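Local coordinates for sugar ABC transporter, sugar-binding protein (Streptococcus pneumoniae, PDB 2HEU) that probably captures sugars, perhaps raffinose-like oligosaccharides, outside the cell and delivers them to an ABC importer; the form described here is sugar-free, at residues I77-I82 / D293-I298; N178-L183 / K219-L224; I223-G228 / M377-T382; V289-L294 / L359-Q364. All blocks are in the same frame, centred on the assembly; numbering follows the deposited sequence.

Interaction 1: I77-I82 / D293-I298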
# COMPACT_ATOMS: atom_id res chain seq x y z
N ILE A 77 -8.94 -7.42 -7.22
CA ILE A 77 -8.58 -6.24 -8.01
C ILE A 77 -8.23 -5.17 -7.03
O ILE A 77 -8.92 -4.99 -6.01
CB ILE A 77 -9.73 -5.87 -8.98
CG1 ILE A 77 -9.29 -4.67 -9.83
CG2 ILE A 77 -11.04 -5.62 -8.28
CD1 ILE A 77 -10.34 -4.32 -10.95
N TYR A 78 -7.16 -4.43 -7.29
CA TYR A 78 -6.70 -3.43 -6.35
C TYR A 78 -7.57 -2.20 -6.52
O TYR A 78 -7.73 -1.65 -7.62
CB TYR A 78 -5.21 -3.15 -6.61
CG TYR A 78 -4.37 -4.35 -6.49
CD1 TYR A 78 -4.31 -5.06 -5.28
CD2 TYR A 78 -3.66 -4.88 -7.53
CE1 TYR A 78 -3.60 -6.21 -5.14
CE2 TYR A 78 -2.86 -6.03 -7.42
CZ TYR A 78 -2.86 -6.73 -6.24
OH TYR A 78 -2.13 -7.84 -6.10
N PRO A 79 -8.21 -1.75 -5.43
CA PRO A 79 -9.32 -0.81 -5.58
C PRO A 79 -8.90 0.59 -5.92
O PRO A 79 -9.78 1.38 -6.36
CB PRO A 79 -10.09 -0.94 -4.27
CG PRO A 79 -9.05 -1.34 -3.28
CD PRO A 79 -8.10 -2.30 -4.04
N GLN A 80 -7.64 0.95 -5.75
CA GLN A 80 -7.12 2.25 -6.21
C GLN A 80 -6.93 2.29 -7.68
O GLN A 80 -6.65 3.37 -8.22
CB GLN A 80 -5.83 2.62 -5.51
CG GLN A 80 -4.63 1.92 -6.02
CD GLN A 80 -4.39 0.63 -5.28
OE1 GLN A 80 -5.34 -0.10 -4.76
NE2 GLN A 80 -3.15 0.34 -4.98
N SER A 81 -6.96 1.15 -8.37
CA SER A 81 -6.59 1.09 -9.77
C SER A 81 -7.56 1.81 -10.66
O SER A 81 -8.77 1.88 -10.40
CB SER A 81 -6.42 -0.33 -10.24
OG SER A 81 -7.64 -1.07 -10.26
N ILE A 82 -7.05 2.30 -11.78
CA ILE A 82 -7.91 2.94 -12.78
C ILE A 82 -8.86 1.89 -13.34
O ILE A 82 -10.00 2.21 -13.67
CB ILE A 82 -7.03 3.57 -13.91
CG1 ILE A 82 -6.05 4.61 -13.29
CG2 ILE A 82 -7.92 4.22 -14.97
CD1 ILE A 82 -6.68 5.62 -12.28
N ASP A 293 -5.24 -4.55 -0.67
CA ASP A 293 -4.35 -5.56 -1.15
C ASP A 293 -5.19 -6.85 -1.43
O ASP A 293 -5.51 -7.12 -2.60
CB ASP A 293 -3.22 -5.79 -0.12
CG ASP A 293 -2.22 -6.84 -0.54
OD1 ASP A 293 -2.04 -6.97 -1.78
OD2 ASP A 293 -1.58 -7.55 0.28
N LEU A 294 -5.53 -7.59 -0.38
CA LEU A 294 -6.62 -8.59 -0.55
C LEU A 294 -7.90 -7.84 -0.60
O LEU A 294 -8.34 -7.26 0.41
CB LEU A 294 -6.57 -9.60 0.59
CG LEU A 294 -7.50 -10.84 0.30
CD1 LEU A 294 -6.85 -11.79 -0.72
CD2 LEU A 294 -7.87 -11.56 1.58
N ALA A 295 -8.48 -7.74 -1.79
CA ALA A 295 -9.55 -6.77 -2.07
C ALA A 295 -10.33 -7.38 -3.21
O ALA A 295 -9.78 -7.63 -4.26
CB ALA A 295 -9.00 -5.41 -2.41
N TRP A 296 -11.63 -7.63 -2.97
CA TRP A 296 -12.45 -8.41 -3.91
C TRP A 296 -13.65 -7.67 -4.40
O TRP A 296 -14.34 -6.96 -3.67
CB TRP A 296 -12.95 -9.72 -3.28
CG TRP A 296 -11.92 -10.70 -2.85
CD1 TRP A 296 -10.55 -10.65 -3.08
CD2 TRP A 296 -12.09 -11.88 -2.06
NE1 TRP A 296 -9.94 -11.72 -2.52
CE2 TRP A 296 -10.87 -12.54 -1.91
CE3 TRP A 296 -13.26 -12.48 -1.53
CZ2 TRP A 296 -10.71 -13.75 -1.22
CZ3 TRP A 296 -13.10 -13.68 -0.87
CH2 TRP A 296 -11.85 -14.29 -0.71
N SER A 297 -13.93 -7.91 -5.68
CA SER A 297 -15.14 -7.45 -6.38
C SER A 297 -15.87 -8.67 -7.00
O SER A 297 -15.24 -9.73 -7.17
CB SER A 297 -14.77 -6.45 -7.46
OG SER A 297 -14.18 -5.28 -6.91
N ILE A 298 -17.14 -8.50 -7.27
CA ILE A 298 -17.97 -9.59 -7.82
C ILE A 298 -18.41 -9.19 -9.18
O ILE A 298 -18.88 -8.08 -9.41
CB ILE A 298 -19.17 -9.86 -6.92
CG1 ILE A 298 -18.76 -10.23 -5.49
CG2 ILE A 298 -20.07 -10.95 -7.54
CD1 ILE A 298 -19.94 -10.42 -4.56
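The Tyr78 ring lies alongside Asp293, with its rim against the backbone: CE1 comes to 3.3 Å from Asp293 O, near the plane of the ring. The ring and the Asp293 carboxylate run side by side in the same direction, their planes 17° apart. Tyr78 CB points away from 293-298, and CG, anti to the carbonyl carbon (chi1 -59°), turns back toward Asp293. Asp293 OD2 is held by a salt bridge to Lys27. Next to this pair, Pro79 presses CD onto Ala295 CB at 3.6 Å. Ile77 turns its CG2 branch to Ser297, 3.4 Å from OG, and Ser297 OG is itself hydrogen-bonded to Tyr120 O and Asn121. One backbone bond ties the segments together, from Ile77 N to Ala295 O (3.1 Å). The chain then leaves through a type I beta turn, Tyr78 to Ser81. Tyr78 O accepts both Ser81 N and Ser81 OG, and Ser81 also N-caps helix 82-89 through Leu84 N. The contact thus joins the end of strand 74-76 to the antiparallel strand 295-298. These are neighbours in a mixed sheet of order 2-1-3-5-4, the strand order of type II periplasmic binding protein domains.

Interaction 2: N178-L183 / K219-L224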
# COMPACT_ATOMS: atom_id res chain seq x y z
N ASN A 178 8.49 6.07 -3.48
CA ASN A 178 7.16 6.65 -3.83
C ASN A 178 6.42 7.01 -2.56
O ASN A 178 5.92 8.14 -2.43
CB ASN A 178 6.43 5.57 -4.65
CG ASN A 178 5.13 6.06 -5.17
OD1 ASN A 178 4.18 5.15 -5.28
ND2 ASN A 178 5.00 7.22 -5.62
N GLY A 179 6.30 6.08 -1.59
CA GLY A 179 5.59 6.41 -0.40
C GLY A 179 6.19 7.53 0.39
O GLY A 179 5.50 8.35 1.00
N TYR A 180 7.53 7.64 0.40
CA TYR A 180 8.23 8.66 1.15
C TYR A 180 7.82 10.05 0.64
O TYR A 180 7.46 10.93 1.43
CB TYR A 180 9.72 8.45 1.07
CG TYR A 180 10.51 9.36 1.97
CD1 TYR A 180 10.94 8.97 3.22
CD2 TYR A 180 10.83 10.65 1.58
CE1 TYR A 180 11.61 9.83 4.06
CE2 TYR A 180 11.50 11.53 2.40
CZ TYR A 180 11.89 11.12 3.64
OH TYR A 180 12.55 11.95 4.52
N ASN A 181 7.92 10.26 -0.66
CA ASN A 181 7.62 11.58 -1.20
C ASN A 181 6.13 11.86 -1.19
O ASN A 181 5.70 13.01 -1.00
CB ASN A 181 8.26 11.76 -2.56
CG ASN A 181 8.38 13.24 -2.97
OD1 ASN A 181 8.31 14.12 -2.09
ND2 ASN A 181 8.61 13.47 -4.24
N GLN A 182 5.29 10.84 -1.39
CA GLN A 182 3.85 11.10 -1.23
C GLN A 182 3.56 11.59 0.17
O GLN A 182 2.73 12.50 0.34
CB GLN A 182 3.03 9.86 -1.58
CG GLN A 182 3.10 9.52 -3.04
CD GLN A 182 2.06 8.52 -3.48
OE1 GLN A 182 1.05 8.32 -2.80
NE2 GLN A 182 2.28 7.92 -4.61
N LEU A 183 4.19 11.02 1.17
CA LEU A 183 3.98 11.42 2.58
C LEU A 183 4.64 12.78 2.88
O LEU A 183 4.12 13.52 3.72
CB LEU A 183 4.42 10.34 3.52
CG LEU A 183 3.51 9.12 3.50
CD1 LEU A 183 4.17 7.92 4.19
CD2 LEU A 183 2.20 9.43 4.13
N LYS A 219 12.31 20.09 2.18
CA LYS A 219 12.83 19.87 3.51
C LYS A 219 12.73 18.38 3.88
O LYS A 219 13.71 17.77 4.37
CB LYS A 219 12.07 20.71 4.52
CG LYS A 219 12.43 20.50 5.96
CD LYS A 219 11.55 21.31 6.89
CE LYS A 219 11.71 21.07 8.36
NZ LYS A 219 13.01 21.47 8.87
N VAL A 220 11.59 17.77 3.65
CA VAL A 220 11.41 16.35 4.00
C VAL A 220 12.32 15.47 3.12
O VAL A 220 12.99 14.54 3.60
CB VAL A 220 9.96 15.95 3.95
CG1 VAL A 220 9.81 14.46 4.28
CG2 VAL A 220 9.13 16.77 4.92
N MET A 221 12.37 15.74 1.81
CA MET A 221 13.27 15.00 0.93
C MET A 221 14.72 15.18 1.34
O MET A 221 15.53 14.22 1.22
CB MET A 221 13.08 15.43 -0.52
CG MET A 221 11.81 14.95 -1.17
SD MET A 221 11.53 13.17 -1.11
CE MET A 221 13.09 12.55 -1.76
N ASP A 222 15.10 16.36 1.84
CA ASP A 222 16.46 16.62 2.21
C ASP A 222 16.93 15.85 3.40
O ASP A 222 18.13 15.72 3.62
CB ASP A 222 16.71 18.14 2.41
CG ASP A 222 16.94 18.87 1.13
OD1 ASP A 222 17.23 18.25 0.09
OD2 ASP A 222 16.90 20.13 1.15
N ILE A 223 16.02 15.25 4.18
CA ILE A 223 16.45 14.34 5.25
C ILE A 223 17.28 13.20 4.67
O ILE A 223 18.22 12.72 5.27
CB ILE A 223 15.21 13.83 6.03
CG1 ILE A 223 14.52 15.00 6.74
CG2 ILE A 223 15.58 12.74 7.02
CD1 ILE A 223 13.15 14.70 7.34
N LEU A 224 16.89 12.76 3.46
CA LEU A 224 17.60 11.68 2.75
C LEU A 224 18.87 12.08 2.10
O LEU A 224 19.59 11.25 1.53
CB LEU A 224 16.65 11.01 1.73
CG LEU A 224 15.33 10.51 2.25
CD1 LEU A 224 14.58 9.83 1.11
CD2 LEU A 224 15.48 9.59 3.47
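Tyr180 reaches from helix 178-189 to the C-terminal part of helix 212-222 and the residues that follow, in a helix-packing contact built round its ring, with a Met-aromatic pair at the ring edge. This is the tight part. Tyr180 CG is anti to the backbone N (chi1 -172°), which starts the side chain toward the other segment. Leu224 meets it tip to tip and sets CD1 over the centre of one face, 3.8 Å from the ring centroid, a CH-pi contact. Met221 slides past in the opposite direction, with SD at the ring edge, 3.8 Å from Tyr180 CD2. Its sulfur also packs 3.8 Å from Asn181 CB. Val220 CG1 adds an apolar contact, 3.9 Å from Tyr180 CE2. Tyr180, Met221, Val220 and Leu224 are all buried, and Tyr129 of strand 129-134 also touches Tyr180.

The contact is looser at its margins. The Leu183 side chain leads away from the other helix. Lys219 and Asp222 are partly exposed and point to other partners: Lys219 NZ forms salt bridges with Glu153 and Asp150, and Asp222 OD1 is bonded to Tyr379 OH. The polar end of Tyr180 stays inside. The Tyr180 and Ile223 side chains cross at about a right angle, with Tyr180 OH 3.6 Å from Ile223 CB. This hydroxyl donates to Val220 O at 2.8 Å, standing 41° out of the carbonyl plane, while Ile223 N reaches the same oxygen from the opposite face.

Interaction 3: I223-G228 / M377-T382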
# COMPACT_ATOMS: atom_id res chain seq x y z
N ILE A 223 16.02 15.25 4.18
CA ILE A 223 16.45 14.34 5.25
C ILE A 223 17.28 13.20 4.67
O ILE A 223 18.22 12.72 5.27
CB ILE A 223 15.21 13.83 6.03
CG1 ILE A 223 14.52 15.00 6.74
CG2 ILE A 223 15.58 12.74 7.02
CD1 ILE A 223 13.15 14.70 7.34
N LEU A 224 16.89 12.76 3.46
CA LEU A 224 17.60 11.68 2.75
C LEU A 224 18.87 12.08 2.10
O LEU A 224 19.59 11.25 1.53
CB LEU A 224 16.65 11.01 1.73
CG LEU A 224 15.33 10.51 2.25
CD1 LEU A 224 14.58 9.83 1.11
CD2 LEU A 224 15.48 9.59 3.47
N ARG A 225 19.20 13.38 2.16
CA ARG A 225 20.38 14.00 1.53
C ARG A 225 21.38 14.47 2.56
O ARG A 225 22.42 15.01 2.20
CB ARG A 225 19.96 15.16 0.60
CG ARG A 225 19.00 14.73 -0.50
CD ARG A 225 19.25 15.48 -1.83
NE ARG A 225 20.47 15.15 -2.56
CZ ARG A 225 21.63 15.81 -2.60
NH1 ARG A 225 21.72 17.00 -2.05
NH2 ARG A 225 22.63 15.31 -3.29
N ILE A 226 21.10 14.30 3.86
CA ILE A 226 22.07 14.70 4.91
C ILE A 226 23.40 13.99 4.59
O ILE A 226 23.43 12.80 4.25
CB ILE A 226 21.50 14.41 6.27
CG1 ILE A 226 20.33 15.39 6.54
CG2 ILE A 226 22.54 14.40 7.36
CD1 ILE A 226 19.47 15.02 7.76
N ASN A 227 24.49 14.70 4.78
CA ASN A 227 25.80 14.08 4.47
C ASN A 227 26.03 12.85 5.38
O ASN A 227 25.90 12.93 6.58
CB ASN A 227 26.90 15.12 4.69
CG ASN A 227 28.27 14.62 4.27
OD1 ASN A 227 28.94 13.87 5.02
ND2 ASN A 227 28.75 14.99 3.12
N GLY A 228 26.38 11.75 4.74
CA GLY A 228 26.65 10.51 5.41
C GLY A 228 25.39 9.71 5.78
O GLY A 228 25.48 8.73 6.48
N MET A 377 13.70 9.90 -6.75
CA MET A 377 15.03 9.33 -6.54
C MET A 377 16.08 10.24 -7.20
O MET A 377 17.20 10.37 -6.67
CB MET A 377 15.09 7.92 -7.09
CG MET A 377 16.39 7.18 -6.72
SD MET A 377 16.68 7.01 -4.95
CE MET A 377 15.55 5.68 -4.57
N ASN A 378 15.76 10.84 -8.33
CA ASN A 378 16.76 11.72 -8.99
C ASN A 378 17.06 12.90 -8.13
O ASN A 378 18.19 13.40 -8.16
CB ASN A 378 16.25 12.18 -10.36
CG ASN A 378 16.35 11.14 -11.42
OD1 ASN A 378 16.81 10.03 -11.17
ND2 ASN A 378 15.82 11.38 -12.62
N TYR A 379 16.12 13.39 -7.33
CA TYR A 379 16.42 14.45 -6.38
C TYR A 379 17.36 13.95 -5.29
O TYR A 379 18.32 14.63 -4.91
CB TYR A 379 15.14 15.06 -5.77
CG TYR A 379 15.48 16.17 -4.81
CD1 TYR A 379 15.92 17.40 -5.30
CD2 TYR A 379 15.45 16.00 -3.46
CE1 TYR A 379 16.35 18.40 -4.46
CE2 TYR A 379 15.85 16.99 -2.57
CZ TYR A 379 16.33 18.21 -3.10
OH TYR A 379 16.79 19.20 -2.29
N VAL A 380 17.11 12.77 -4.75
CA VAL A 380 18.06 12.21 -3.75
C VAL A 380 19.46 12.13 -4.38
O VAL A 380 20.44 12.47 -3.71
CB VAL A 380 17.56 10.90 -3.20
CG1 VAL A 380 18.57 10.34 -2.16
CG2 VAL A 380 16.18 11.06 -2.57
N LEU A 381 19.54 11.67 -5.62
CA LEU A 381 20.81 11.52 -6.32
C LEU A 381 21.49 12.92 -6.48
O LEU A 381 22.68 13.10 -6.24
CB LEU A 381 20.57 10.82 -7.65
CG LEU A 381 20.32 9.26 -7.51
CD1 LEU A 381 19.64 8.67 -8.76
CD2 LEU A 381 21.61 8.46 -7.23
N THR A 382 20.78 13.90 -6.92
CA THR A 382 21.38 15.17 -7.47
C THR A 382 21.22 16.40 -6.61
O THR A 382 22.00 17.32 -6.74
CB THR A 382 20.81 15.52 -8.83
OG1 THR A 382 19.43 15.97 -8.70
CG2 THR A 382 20.93 14.42 -9.86
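Arg225 has the largest share of this contact, in the conformer described here. It donates NE to Val380 O at 2.9 Å, with an N-H...O angle of 165°. The oxygen lies in the guanidinium plane, but NE stands above the carbonyl plane of Val380, 47° out of it. Arg225 CD passes 3.8 Å from Tyr379 CE2, and the bend at chi3 (70°) then turns NE to the carbonyl. Further out, one face of the guanidinium sits over Thr382 C, offset toward the rim. Val380 lies in the last turn of helix 370-382, where the backbone carbonyls run out of helical partners. A positive group placed there is probably favoured by the helix dipole, so an arginine from the loop after helix 212-222 ties down the C-terminal end of another helix. The second main residue, Val380, touches the loop with both methyls. Its CG1 is 3.9 Å from Leu224 O, and its CG2 is 4.2 Å from Leu224 CD1. Leu224 is the third, its side chain crossing that of Val380 obliquely; its carbonyl oxygen also accepts Lys230 NZ. Thr382 OG1 bonds back to Asn378 O at 2.9 Å, from the face opposite to Thr382 N.

Interaction 4: V289-L294 / L359-Q364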
# COMPACT_ATOMS: atom_id res chain seq x y z
N VAL A 289 0.45 5.79 4.15
CA VAL A 289 -0.21 5.70 2.85
C VAL A 289 -0.21 4.24 2.44
O VAL A 289 0.70 3.50 2.77
CB VAL A 289 0.51 6.58 1.79
CG1 VAL A 289 1.95 6.19 1.57
CG2 VAL A 289 -0.28 6.63 0.50
N GLY A 290 -1.27 3.84 1.75
CA GLY A 290 -1.38 2.49 1.26
C GLY A 290 -2.72 2.29 0.63
O GLY A 290 -3.53 3.23 0.51
N ALA A 291 -3.03 1.05 0.20
CA ALA A 291 -4.35 0.77 -0.38
C ALA A 291 -4.65 -0.69 -0.24
O ALA A 291 -3.83 -1.50 0.08
CB ALA A 291 -4.43 1.21 -1.84
N GLY A 292 -5.87 -1.05 -0.59
CA GLY A 292 -6.34 -2.44 -0.53
C GLY A 292 -5.43 -3.38 -1.28
O GLY A 292 -4.98 -3.08 -2.39
N ASP A 293 -5.24 -4.55 -0.67
CA ASP A 293 -4.35 -5.56 -1.15
C ASP A 293 -5.19 -6.85 -1.43
O ASP A 293 -5.51 -7.12 -2.60
CB ASP A 293 -3.22 -5.79 -0.12
CG ASP A 293 -2.22 -6.84 -0.54
OD1 ASP A 293 -2.04 -6.97 -1.78
OD2 ASP A 293 -1.58 -7.55 0.28
N LEU A 294 -5.53 -7.59 -0.38
CA LEU A 294 -6.62 -8.59 -0.55
C LEU A 294 -7.90 -7.84 -0.60
O LEU A 294 -8.34 -7.26 0.41
CB LEU A 294 -6.57 -9.60 0.59
CG LEU A 294 -7.50 -10.84 0.30
CD1 LEU A 294 -6.85 -11.79 -0.72
CD2 LEU A 294 -7.87 -11.56 1.58
N LEU A 359 -3.67 7.25 4.37
CA LEU A 359 -4.11 7.78 3.10
C LEU A 359 -4.16 6.72 2.05
O LEU A 359 -3.39 5.80 2.09
CB LEU A 359 -3.06 8.80 2.72
CG LEU A 359 -3.26 10.18 3.28
CD1 LEU A 359 -3.35 10.23 4.79
CD2 LEU A 359 -2.17 11.09 2.80
N VAL A 360 -5.05 6.86 1.04
CA VAL A 360 -4.96 6.03 -0.16
C VAL A 360 -3.83 6.63 -1.02
O VAL A 360 -3.69 7.85 -1.17
CB VAL A 360 -6.25 5.99 -0.93
CG1 VAL A 360 -6.12 5.16 -2.18
CG2 VAL A 360 -7.39 5.42 -0.04
N TRP A 361 -3.02 5.76 -1.63
CA TRP A 361 -1.97 6.12 -2.58
C TRP A 361 -2.50 7.24 -3.48
O TRP A 361 -3.59 7.16 -4.07
CB TRP A 361 -1.61 4.92 -3.45
CG TRP A 361 -0.83 3.87 -2.74
CD1 TRP A 361 -1.21 2.60 -2.44
CD2 TRP A 361 0.53 3.94 -2.29
NE1 TRP A 361 -0.22 1.90 -1.80
CE2 TRP A 361 0.87 2.72 -1.68
CE3 TRP A 361 1.50 4.95 -2.38
CZ2 TRP A 361 2.16 2.52 -1.12
CZ3 TRP A 361 2.75 4.73 -1.91
CH2 TRP A 361 3.07 3.56 -1.25
N LEU A 362 -1.66 8.28 -3.69
CA LEU A 362 -2.09 9.42 -4.47
C LEU A 362 -2.37 9.10 -5.94
O LEU A 362 -3.17 9.74 -6.57
CB LEU A 362 -1.08 10.56 -4.37
CG LEU A 362 -0.85 11.11 -2.98
CD1 LEU A 362 0.20 12.24 -3.05
CD2 LEU A 362 -2.10 11.61 -2.32
N GLN A 363 -1.68 8.05 -6.41
CA GLN A 363 -1.82 7.64 -7.85
C GLN A 363 -3.21 7.03 -8.10
O GLN A 363 -3.50 6.77 -9.27
CB GLN A 363 -0.69 6.74 -8.32
CG GLN A 363 -0.68 5.35 -7.76
CD GLN A 363 0.11 5.17 -6.51
OE1 GLN A 363 0.41 6.16 -5.83
NE2 GLN A 363 0.42 3.96 -6.09
N GLN A 364 -4.05 6.86 -7.10
CA GLN A 364 -5.49 6.64 -7.34
C GLN A 364 -6.00 7.58 -8.41
O GLN A 364 -6.89 7.23 -9.14
CB GLN A 364 -6.22 6.78 -6.00
CG GLN A 364 -7.73 6.52 -6.08
CD GLN A 364 -8.44 6.60 -4.78
OE1 GLN A 364 -9.42 5.78 -4.57
NE2 GLN A 364 -7.99 7.36 -3.85
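Gly290 and Leu359 form the main hydrogen bond: Gly290 N donates to Leu359 O at 2.9 Å. A second, weak bond runs from Trp361 N to Gly290 O. Two CA-H...O contacts support these, Val289 CA to Leu359 O at 3.3 Å and Val360 CA to Gly290 O at 3.2 Å.

Val289 and Leu359 form a parallel bridge. It belongs to the two-stranded sheet 288-290/358-360 near the centre of the chain. Strand 288-290 leads, after a short loop, to strand 295-298 of the mixed sheet, so the pair is consistent with the hinge between the lobes of a solute-binding protein.

The CH-pi contacts fall on Trp361. Gly290 CA lies over the five-membered ring, 3.7 Å from its centroid. Val289 CG1 lies over the six-membered ring, 4.1 Å from its centroid. It occupies the crowded position between the backbone N and the carbonyl carbon (chi1 61°). Trp361 NE1 donates to Asn127 OD1, which also accepts Ala291 N.

Apolar packing completes the contact. The second methyl of Val289, CG2, sits 3.6 Å from Trp361 CA, and the two side chains cross at about a right angle. Ala291 CB meets the indole at its edge, 3.6 Å from Trp361 CD1.

Interactions 1 and 4 share Asp293 and Leu294, with centres 10 Å apart. Strand 288-290 is followed, after a short loop, by strand 295-298. Interactions 2 and 3 share Ile223 and Leu224, also with centres 10 Å apart, and Asp222 joins them through Tyr379. Gln182 links interactions 2 and 4 by bonds to Leu362 N and Gln363. Interactions 1 and 3 lie on opposite sides of the chain's centre, 34 Å between centres. Along the chain, interaction 2 falls between the two segments of interaction 1 and closes before interaction 4 opens; the segments of interactions 1 and 3 alternate. The contacts form a connected series from mixed sheet to distant helices, consistent with two lobes joined by a hinge.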